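Local coordinates for hypothetical protein PA0115 (Pseudomonas aeruginosa, PDB 1XEB) that probably acts as an N-acetyltransferase of the GNAT superfamily, transferring an acetyl group from acetyl-CoA to an amine, at residues P112-G126 / V136-A150. Sequence-based numbering, arbitrary orientation.
Sequences PVYLSAQAHLQAYYG and VYLEDDIPHIGMRRA
M147, a selenomethionine, points from strand 142-149 to the sheet face it shares with L115 and A117, and its tip lies against helix 122-126. Its CB is 4.3 Å from L115 CD1. With CG beside the backbone N (chi1 -51°), SE is carried to A117 CB and Y125 CB, each at 3.9 Å; it also lies obliquely to the Y125 ring, 5.3 Å from the centroid, a Met-aromatic contact. A bend at chi3 (76°) brings CE to Q122, 3.3 Å from its O and beside its CG. Behind this chain, M147 N and O form nearly straight bonds with L115 O and N, in an antiparallel ladder from A117-I145 to V113-R149, where V113 N to R149 O is weak. On the other face, the ring of Y114 lies along the backbone of G146 and M147. S116 OG there accepts from Y137 OH (2.7 Å) and donates to E139 OE2 (2.8 Å). Q118 CA sits over one face of the H144 ring, whose ND1 is held by I142 O; a water joins H144 NE2 to Q118 NE2. At the far end, P112 CB covers one face of the R148 guanidinium, which is salt-bridged to the C-terminal carboxylate. Van der Waals contacts of M147 thus join the helix of this GNAT fold to its C-terminal strand, while two bonds gripping one serine hydroxyl tie the 137-139 hairpin arm to strand 113-118.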
ATOM      1  N   PRO A 112      -5.071 -11.879  -9.423  1.00 27.91           N
ATOM      2  CA  PRO A 112      -5.957 -10.818  -8.948  1.00 26.85           C
ATOM      3  C   PRO A 112      -5.369 -10.071  -7.759  1.00 26.09           C
ATOM      4  O   PRO A 112      -4.636 -10.645  -6.962  1.00 24.79           O
ATOM      5  CB  PRO A 112      -7.248 -11.564  -8.608  1.00 27.02           C
ATOM      6  CG  PRO A 112      -6.790 -12.925  -8.320  1.00 28.21           C
ATOM      7  CD  PRO A 112      -5.749 -13.179  -9.363  1.00 27.78           C
ATOM      8  N   VAL A 113      -5.706  -8.785  -7.661  1.00 25.08           N
ATOM      9  CA  VAL A 113      -5.216  -7.917  -6.599  1.00 22.20           C
ATOM     10  C   VAL A 113      -6.271  -7.657  -5.519  1.00 21.74           C
ATOM     11  O   VAL A 113      -7.445  -7.391  -5.823  1.00 19.83           O
ATOM     12  CB  VAL A 113      -4.741  -6.554  -7.188  1.00 20.04           C
ATOM     13  CG1 VAL A 113      -4.198  -5.672  -6.077  1.00 19.82           C
ATOM     14  CG2 VAL A 113      -3.649  -6.788  -8.236  1.00 17.32           C
ATOM     15  N   TYR A 114      -5.849  -7.720  -4.258  1.00 20.54           N
ATOM     16  CA  TYR A 114      -6.767  -7.504  -3.149  1.00 20.63           C
ATOM     17  C   TYR A 114      -6.304  -6.401  -2.206  1.00 21.41           C
ATOM     18  O   TYR A 114      -5.115  -6.241  -1.947  1.00 20.74           O
ATOM     19  CB  TYR A 114      -6.983  -8.822  -2.373  1.00 18.71           C
ATOM     20  CG  TYR A 114      -7.848  -8.687  -1.135  1.00 15.98           C
ATOM     21  CD1 TYR A 114      -7.327  -8.180   0.058  1.00 18.03           C
ATOM     22  CD2 TYR A 114      -9.196  -9.000  -1.174  1.00 15.67           C
ATOM     23  CE1 TYR A 114      -8.136  -7.986   1.179  1.00 17.04           C
ATOM     24  CE2 TYR A 114     -10.014  -8.809  -0.067  1.00 14.41           C
ATOM     25  CZ  TYR A 114      -9.484  -8.299   1.109  1.00 18.58           C
ATOM     26  OH  TYR A 114     -10.308  -8.075   2.207  1.00 19.26           O
ATOM     27  N   LEU A 115      -7.263  -5.630  -1.705  1.00 22.70           N
ATOM     28  CA  LEU A 115      -6.948  -4.570  -0.762  1.00 23.87           C
ATOM     29  C   LEU A 115      -8.104  -4.401   0.191  1.00 23.83           C
ATOM     30  O   LEU A 115      -9.244  -4.779  -0.111  1.00 23.51           O
ATOM     31  CB  LEU A 115      -6.641  -3.240  -1.483  1.00 23.94           C
ATOM     32  CG  LEU A 115      -7.698  -2.540  -2.361  1.00 23.65           C
ATOM     33  CD1 LEU A 115      -8.804  -1.949  -1.525  1.00 22.51           C
ATOM     34  CD2 LEU A 115      -7.024  -1.420  -3.133  1.00 25.16           C
ATOM     35  N   SER A 116      -7.778  -3.855   1.355  1.00 24.33           N
ATOM     36  CA  SER A 116      -8.732  -3.584   2.411  1.00 24.89           C
ATOM     37  C   SER A 116      -8.925  -2.083   2.340  1.00 26.51           C
ATOM     38  O   SER A 116      -8.055  -1.312   2.756  1.00 27.86           O
ATOM     39  CB  SER A 116      -8.134  -3.978   3.755  1.00 24.91           C
ATOM     40  OG  SER A 116      -8.942  -3.525   4.815  1.00 26.67           O
ATOM     41  N   ALA A 117     -10.068  -1.680   1.794  1.00 27.19           N
ATOM     42  CA  ALA A 117     -10.399  -0.270   1.602  1.00 27.68           C
ATOM     43  C   ALA A 117     -11.301   0.302   2.676  1.00 27.64           C
ATOM     44  O   ALA A 117     -12.142  -0.400   3.227  1.00 25.96           O
ATOM     45  CB  ALA A 117     -11.066  -0.090   0.243  1.00 25.89           C
ATOM     46  N   GLN A 118     -11.136   1.586   2.970  1.00 29.57           N
ATOM     47  CA  GLN A 118     -12.006   2.202   3.947  1.00 32.87           C
ATOM     48  C   GLN A 118     -13.425   2.168   3.362  1.00 33.76           C
ATOM     49  O   GLN A 118     -13.650   2.499   2.200  1.00 32.25           O
ATOM     50  CB  GLN A 118     -11.575   3.638   4.238  1.00 33.92           C
ATOM     51  CG  GLN A 118     -10.152   3.761   4.741  1.00 36.04           C
ATOM     52  CD  GLN A 118      -9.951   4.967   5.654  1.00 38.55           C
ATOM     53  OE1 GLN A 118     -10.604   6.009   5.486  1.00 38.27           O
ATOM     54  NE2 GLN A 118      -9.035   4.834   6.623  1.00 37.08           N
ATOM     55  N   ALA A 119     -14.372   1.732   4.177  1.00 36.77           N
ATOM     56  CA  ALA A 119     -15.762   1.619   3.773  1.00 39.29           C
ATOM     57  C   ALA A 119     -16.232   2.696   2.803  1.00 41.99           C
ATOM     58  O   ALA A 119     -16.851   2.376   1.787  1.00 42.54           O
ATOM     59  CB  ALA A 119     -16.646   1.613   5.005  1.00 39.21           C
ATOM     60  N   HIS A 120     -15.932   3.961   3.097  1.00 43.78           N
ATOM     61  CA  HIS A 120     -16.389   5.050   2.239  1.00 45.90           C
ATOM     62  C   HIS A 120     -15.736   5.197   0.858  1.00 46.88           C
ATOM     63  O   HIS A 120     -16.449   5.269  -0.148  1.00 49.70           O
ATOM     64  CB  HIS A 120     -16.343   6.400   2.989  1.00 46.92           C
ATOM     65  CG  HIS A 120     -14.962   6.899   3.285  1.00 47.77           C
ATOM     66  ND1 HIS A 120     -14.332   6.675   4.490  1.00 48.27           N
ATOM     67  CD2 HIS A 120     -14.089   7.611   2.531  1.00 46.85           C
ATOM     68  CE1 HIS A 120     -13.131   7.228   4.466  1.00 47.49           C
ATOM     69  NE2 HIS A 120     -12.960   7.801   3.288  1.00 47.42           N
ATOM     70  N   LEU A 121     -14.411   5.249   0.773  1.00 45.77           N
ATOM     71  CA  LEU A 121     -13.802   5.396  -0.547  1.00 45.25           C
ATOM     72  C   LEU A 121     -13.914   4.110  -1.350  1.00 43.23           C
ATOM     73  O   LEU A 121     -12.978   3.694  -2.030  1.00 42.92           O
ATOM     74  CB  LEU A 121     -12.337   5.852  -0.439  1.00 47.82           C
ATOM     75  CG  LEU A 121     -11.519   5.569   0.822  1.00 49.17           C
ATOM     76  CD1 LEU A 121     -11.498   4.081   1.067  1.00 51.51           C
ATOM     77  CD2 LEU A 121     -10.093   6.112   0.665  1.00 48.88           C
ATOM     78  N   GLN A 122     -15.094   3.502  -1.277  1.00 41.00           N
ATOM     79  CA  GLN A 122     -15.378   2.248  -1.968  1.00 39.70           C
ATOM     80  C   GLN A 122     -15.584   2.464  -3.477  1.00 39.23           C
ATOM     81  O   GLN A 122     -15.250   1.592  -4.282  1.00 38.80           O
ATOM     82  CB  GLN A 122     -16.607   1.585  -1.324  1.00 37.70           C
ATOM     83  CG  GLN A 122     -16.948   0.197  -1.832  1.00 37.29           C
ATOM     84  CD  GLN A 122     -18.129  -0.437  -1.088  1.00 37.53           C
ATOM     85  OE1 GLN A 122     -18.749  -1.394  -1.573  1.00 37.81           O
ATOM     86  NE2 GLN A 122     -18.435   0.088   0.093  1.00 34.32           N
ATOM     87  N   ALA A 123     -16.109   3.628  -3.860  1.00 37.61           N
ATOM     88  CA  ALA A 123     -16.325   3.932  -5.276  1.00 36.95           C
ATOM     89  C   ALA A 123     -14.991   4.239  -5.946  1.00 36.18           C
ATOM     90  O   ALA A 123     -14.741   3.846  -7.088  1.00 37.86           O
ATOM     91  CB  ALA A 123     -17.261   5.119  -5.427  1.00 36.46           C
ATOM     92  N   TYR A 124     -14.139   4.948  -5.222  1.00 33.18           N
ATOM     93  CA  TYR A 124     -12.823   5.325  -5.711  1.00 33.77           C
ATOM     94  C   TYR A 124     -12.060   4.143  -6.303  1.00 33.84           C
ATOM     95  O   TYR A 124     -11.424   4.262  -7.343  1.00 33.04           O
ATOM     96  CB  TYR A 124     -12.024   5.946  -4.564  1.00 34.41           C
ATOM     97  CG  TYR A 124     -10.613   6.322  -4.918  1.00 35.11           C
ATOM     98  CD1 TYR A 124      -9.580   5.381  -4.866  1.00 35.72           C
ATOM     99  CD2 TYR A 124     -10.302   7.624  -5.288  1.00 34.71           C
ATOM    100  CE1 TYR A 124      -8.261   5.740  -5.174  1.00 33.24           C
ATOM    101  CE2 TYR A 124      -8.996   7.989  -5.598  1.00 35.47           C
ATOM    102  CZ  TYR A 124      -7.984   7.044  -5.536  1.00 34.28           C
ATOM    103  OH  TYR A 124      -6.701   7.434  -5.823  1.00 35.98           O
ATOM    104  N   TYR A 125     -12.125   3.003  -5.628  1.00 34.87           N
ATOM    105  CA  TYR A 125     -11.434   1.802  -6.088  1.00 33.01           C
ATOM    106  C   TYR A 125     -12.242   1.082  -7.152  1.00 32.49           C
ATOM    107  O   TYR A 125     -11.683   0.466  -8.052  1.00 34.34           O
ATOM    108  CB  TYR A 125     -11.177   0.861  -4.907  1.00 31.82           C
ATOM    109  CG  TYR A 125     -10.214   1.429  -3.902  1.00 31.11           C
ATOM    110  CD1 TYR A 125      -8.849   1.479  -4.166  1.00 30.26           C
ATOM    111  CD2 TYR A 125     -10.671   1.967  -2.707  1.00 30.18           C
ATOM    112  CE1 TYR A 125      -7.968   2.052  -3.264  1.00 31.12           C
ATOM    113  CE2 TYR A 125      -9.802   2.545  -1.805  1.00 30.08           C
ATOM    114  CZ  TYR A 125      -8.453   2.589  -2.086  1.00 30.86           C
ATOM    115  OH  TYR A 125      -7.594   3.200  -1.190  1.00 32.88           O
ATOM    116  N   GLY A 126     -13.561   1.157  -7.041  1.00 31.47           N
ATOM    117  CA  GLY A 126     -14.400   0.500  -8.019  1.00 30.90           C
ATOM    118  C   GLY A 126     -14.048   0.988  -9.406  1.00 33.03           C
ATOM    119  O   GLY A 126     -14.233   0.271 -10.389  1.00 32.33           O
ATOM    120  N   VAL A 136     -18.800  -5.246   5.586  1.00 36.80           N
ATOM    121  CA  VAL A 136     -17.952  -4.241   6.220  1.00 37.09           C
ATOM    122  C   VAL A 136     -17.502  -4.716   7.600  1.00 35.88           C
ATOM    123  O   VAL A 136     -18.255  -5.368   8.319  1.00 37.23           O
ATOM    124  CB  VAL A 136     -18.653  -2.833   6.302  1.00 39.22           C
ATOM    125  CG1 VAL A 136     -20.135  -2.979   6.624  1.00 40.71           C
ATOM    126  CG2 VAL A 136     -17.975  -1.973   7.364  1.00 39.14           C
ATOM    127  N   TYR A 137     -16.249  -4.425   7.936  1.00 34.22           N
ATOM    128  CA  TYR A 137     -15.668  -4.806   9.220  1.00 33.66           C
ATOM    129  C   TYR A 137     -14.898  -3.628   9.798  1.00 34.23           C
ATOM    130  O   TYR A 137     -14.657  -2.644   9.107  1.00 33.99           O
ATOM    131  CB  TYR A 137     -14.744  -6.016   9.046  1.00 31.67           C
ATOM    132  CG  TYR A 137     -13.675  -5.858   7.980  1.00 29.96           C
ATOM    133  CD1 TYR A 137     -12.453  -5.237   8.261  1.00 29.14           C
ATOM    134  CD2 TYR A 137     -13.881  -6.346   6.686  1.00 28.36           C
ATOM    135  CE1 TYR A 137     -11.462  -5.116   7.272  1.00 26.65           C
ATOM    136  CE2 TYR A 137     -12.906  -6.228   5.702  1.00 25.01           C
ATOM    137  CZ  TYR A 137     -11.705  -5.614   6.001  1.00 25.96           C
ATOM    138  OH  TYR A 137     -10.752  -5.500   5.023  1.00 28.62           O
ATOM    139  N   LEU A 138     -14.510  -3.719  11.062  1.00 36.39           N
ATOM    140  CA  LEU A 138     -13.796  -2.612  11.686  1.00 39.74           C
ATOM    141  C   LEU A 138     -12.283  -2.733  11.772  1.00 40.61           C
ATOM    142  O   LEU A 138     -11.728  -3.811  11.952  1.00 39.02           O
ATOM    143  CB  LEU A 138     -14.343  -2.343  13.096  1.00 39.31           C
ATOM    144  CG  LEU A 138     -15.780  -1.828  13.234  1.00 40.89           C
ATOM    145  CD1 LEU A 138     -15.943  -0.565  12.393  1.00 40.49           C
ATOM    146  CD2 LEU A 138     -16.770  -2.896  12.787  1.00 42.35           C
ATOM    147  N   GLU A 139     -11.637  -1.582  11.636  1.00 43.05           N
ATOM    148  CA  GLU A 139     -10.189  -1.427  11.730  1.00 45.07           C
ATOM    149  C   GLU A 139     -10.055  -0.109  12.509  1.00 45.94           C
ATOM    150  O   GLU A 139     -10.464   0.941  12.019  1.00 46.43           O
ATOM    151  CB  GLU A 139      -9.555  -1.306  10.330  1.00 45.45           C
ATOM    152  CG  GLU A 139      -8.970  -2.613   9.765  1.00 46.88           C
ATOM    153  CD  GLU A 139      -8.274  -2.436   8.408  1.00 48.22           C
ATOM    154  OE1 GLU A 139      -7.564  -1.423   8.206  1.00 47.43           O
ATOM    155  OE2 GLU A 139      -8.423  -3.326   7.541  1.00 50.15           O
ATOM    156  N   ASP A 140      -9.512  -0.168  13.724  1.00 47.74           N
ATOM    157  CA  ASP A 140      -9.378   1.020  14.573  1.00 48.25           C
ATOM    158  C   ASP A 140     -10.730   1.720  14.582  1.00 49.07           C
ATOM    159  O   ASP A 140     -10.819   2.943  14.487  1.00 50.69           O
ATOM    160  CB  ASP A 140      -8.308   1.983  14.037  1.00 48.02           C
ATOM    161  CG  ASP A 140      -8.211   3.284  14.859  1.00 47.98           C
ATOM    162  OD1 ASP A 140      -7.906   4.341  14.263  1.00 44.59           O
ATOM    163  OD2 ASP A 140      -8.431   3.254  16.092  1.00 47.78           O
ATOM    164  N   ASP A 141     -11.788   0.927  14.677  1.00 48.92           N
ATOM    165  CA  ASP A 141     -13.141   1.462  14.696  1.00 49.66           C
ATOM    166  C   ASP A 141     -13.515   2.226  13.422  1.00 48.63           C
ATOM    167  O   ASP A 141     -14.488   2.987  13.414  1.00 49.90           O
ATOM    168  CB  ASP A 141     -13.348   2.368  15.919  1.00 52.45           C
ATOM    169  CG  ASP A 141     -14.654   2.071  16.651  1.00 55.39           C
ATOM    170  OD1 ASP A 141     -14.754   0.971  17.249  1.00 55.72           O
ATOM    171  OD2 ASP A 141     -15.578   2.925  16.621  1.00 55.93           O
ATOM    172  N   ILE A 142     -12.746   2.031  12.352  1.00 44.99           N
ATOM    173  CA  ILE A 142     -13.036   2.678  11.078  1.00 41.45           C
ATOM    174  C   ILE A 142     -13.572   1.606  10.142  1.00 39.06           C
ATOM    175  O   ILE A 142     -12.933   0.577   9.933  1.00 36.90           O
ATOM    176  CB  ILE A 142     -11.783   3.258  10.416  1.00 42.29           C
ATOM    177  CG1 ILE A 142     -11.181   4.378  11.271  1.00 44.07           C
ATOM    178  CG2 ILE A 142     -12.153   3.779   9.032  1.00 41.79           C
ATOM    179  CD1 ILE A 142     -11.871   5.730  11.103  1.00 46.53           C
ATOM    180  N   PRO A 143     -14.754   1.830   9.559  1.00 38.07           N
ATOM    181  CA  PRO A 143     -15.281   0.804   8.654  1.00 36.35           C
ATOM    182  C   PRO A 143     -14.476   0.604   7.373  1.00 35.68           C
ATOM    183  O   PRO A 143     -14.151   1.555   6.667  1.00 34.24           O
ATOM    184  CB  PRO A 143     -16.719   1.258   8.402  1.00 36.86           C
ATOM    185  CG  PRO A 143     -16.692   2.729   8.699  1.00 38.55           C
ATOM    186  CD  PRO A 143     -15.778   2.837   9.880  1.00 36.96           C
ATOM    187  N   HIS A 144     -14.155  -0.659   7.101  1.00 34.12           N
ATOM    188  CA  HIS A 144     -13.384  -1.071   5.937  1.00 32.37           C
ATOM    189  C   HIS A 144     -14.152  -2.159   5.214  1.00 30.83           C
ATOM    190  O   HIS A 144     -15.105  -2.714   5.742  1.00 31.19           O
ATOM    191  CB  HIS A 144     -12.028  -1.642   6.351  1.00 32.12           C
ATOM    192  CG  HIS A 144     -10.996  -0.603   6.640  1.00 34.52           C
ATOM    193  ND1 HIS A 144     -11.138   0.327   7.645  1.00 34.72           N
ATOM    194  CD2 HIS A 144      -9.790  -0.361   6.068  1.00 35.11           C
ATOM    195  CE1 HIS A 144     -10.062   1.095   7.683  1.00 36.24           C
ATOM    196  NE2 HIS A 144      -9.228   0.697   6.736  1.00 34.63           N
ATOM    197  N   ILE A 145     -13.708  -2.481   4.012  1.00 28.29           N
ATOM    198  CA  ILE A 145     -14.367  -3.488   3.217  1.00 26.04           C
ATOM    199  C   ILE A 145     -13.328  -4.040   2.254  1.00 24.88           C
ATOM    200  O   ILE A 145     -12.606  -3.293   1.619  1.00 23.88           O
ATOM    201  CB  ILE A 145     -15.574  -2.850   2.464  1.00 29.31           C
ATOM    202  CG1 ILE A 145     -16.333  -3.899   1.669  1.00 27.66           C
ATOM    203  CG2 ILE A 145     -15.092  -1.738   1.542  1.00 29.35           C
ATOM    204  CD1 ILE A 145     -17.671  -3.372   1.160  1.00 32.52           C
ATOM    205  N   GLY A 146     -13.232  -5.356   2.172  1.00 24.10           N
ATOM    206  CA  GLY A 146     -12.262  -5.947   1.282  1.00 23.67           C
ATOM    207  C   GLY A 146     -12.756  -5.947  -0.144  1.00 23.92           C
ATOM    208  O   GLY A 146     -13.896  -6.315  -0.419  1.00 24.18           O
HETATM  209  N   MSE A 147     -11.876  -5.555  -1.057  1.00 26.04           N
HETATM  210  CA  MSE A 147     -12.208  -5.489  -2.467  1.00 27.47           C
HETATM  211  C   MSE A 147     -11.121  -6.156  -3.280  1.00 27.30           C
HETATM  212  O   MSE A 147      -9.940  -6.085  -2.922  1.00 27.82           O
HETATM  213  CB  MSE A 147     -12.335  -4.022  -2.899  1.00 29.50           C
HETATM  214  CG  MSE A 147     -13.245  -3.195  -2.002  1.00 34.51           C
HETATM  215 SE   MSE A 147     -13.468  -1.349  -2.586  1.00 41.25          SE
HETATM  216  CE  MSE A 147     -14.697  -1.696  -4.048  1.00 37.78           C
ATOM    217  N   ARG A 148     -11.509  -6.818  -4.367  1.00 28.17           N
ATOM    218  CA  ARG A 148     -10.524  -7.448  -5.231  1.00 30.22           C
ATOM    219  C   ARG A 148     -10.771  -7.044  -6.671  1.00 30.86           C
ATOM    220  O   ARG A 148     -11.901  -6.789  -7.076  1.00 30.52           O
ATOM    221  CB  ARG A 148     -10.544  -8.976  -5.104  1.00 32.16           C
ATOM    222  CG  ARG A 148     -11.780  -9.632  -5.650  1.00 36.14           C
ATOM    223  CD  ARG A 148     -11.442 -10.551  -6.800  1.00 38.17           C
ATOM    224  NE  ARG A 148     -10.517 -11.604  -6.412  1.00 38.73           N
ATOM    225  CZ  ARG A 148     -10.211 -12.645  -7.181  1.00 40.68           C
ATOM    226  NH1 ARG A 148      -9.345 -13.561  -6.754  1.00 40.05           N
ATOM    227  NH2 ARG A 148     -10.783 -12.778  -8.373  1.00 40.15           N
ATOM    228  N   ARG A 149      -9.688  -6.992  -7.435  1.00 32.15           N
ATOM    229  CA  ARG A 149      -9.737  -6.596  -8.819  1.00 34.34           C
ATOM    230  C   ARG A 149      -9.385  -7.735  -9.761  1.00 36.94           C
ATOM    231  O   ARG A 149      -8.335  -8.353  -9.622  1.00 37.08           O
ATOM    232  CB  ARG A 149      -8.770  -5.428  -9.032  1.00 33.16           C
ATOM    233  CG  ARG A 149      -8.599  -4.994 -10.471  1.00 31.62           C
ATOM    234  CD  ARG A 149      -7.593  -3.860 -10.542  1.00 33.94           C
ATOM    235  NE  ARG A 149      -7.671  -3.139 -11.806  1.00 33.77           N
ATOM    236  CZ  ARG A 149      -6.972  -3.444 -12.888  1.00 34.55           C
ATOM    237  NH1 ARG A 149      -7.126  -2.725 -13.987  1.00 34.66           N
ATOM    238  NH2 ARG A 149      -6.106  -4.451 -12.861  1.00 35.17           N
ATOM    239  N   ALA A 150     -10.282  -7.988 -10.715  1.00 41.34           N
ATOM    240  CA  ALA A 150     -10.129  -9.012 -11.754  1.00 44.31           C
ATOM    241  C   ALA A 150      -9.535 -10.331 -11.284  1.00 47.28           C
ATOM    242  O   ALA A 150      -8.413 -10.657 -11.749  1.00 47.30           O
ATOM    243  CB  ALA A 150      -9.297  -8.457 -12.907  1.00 45.68           C
ATOM    244  OXT ALA A 150     -10.205 -11.019 -10.470  1.00 49.68           O
TER
HETATM  245  O   HOH W   1      -7.143   2.565   6.889  1.00 34.63           O
HETATM  246  O   HOH W   2     -15.134   4.461   5.923  1.00 37.71           O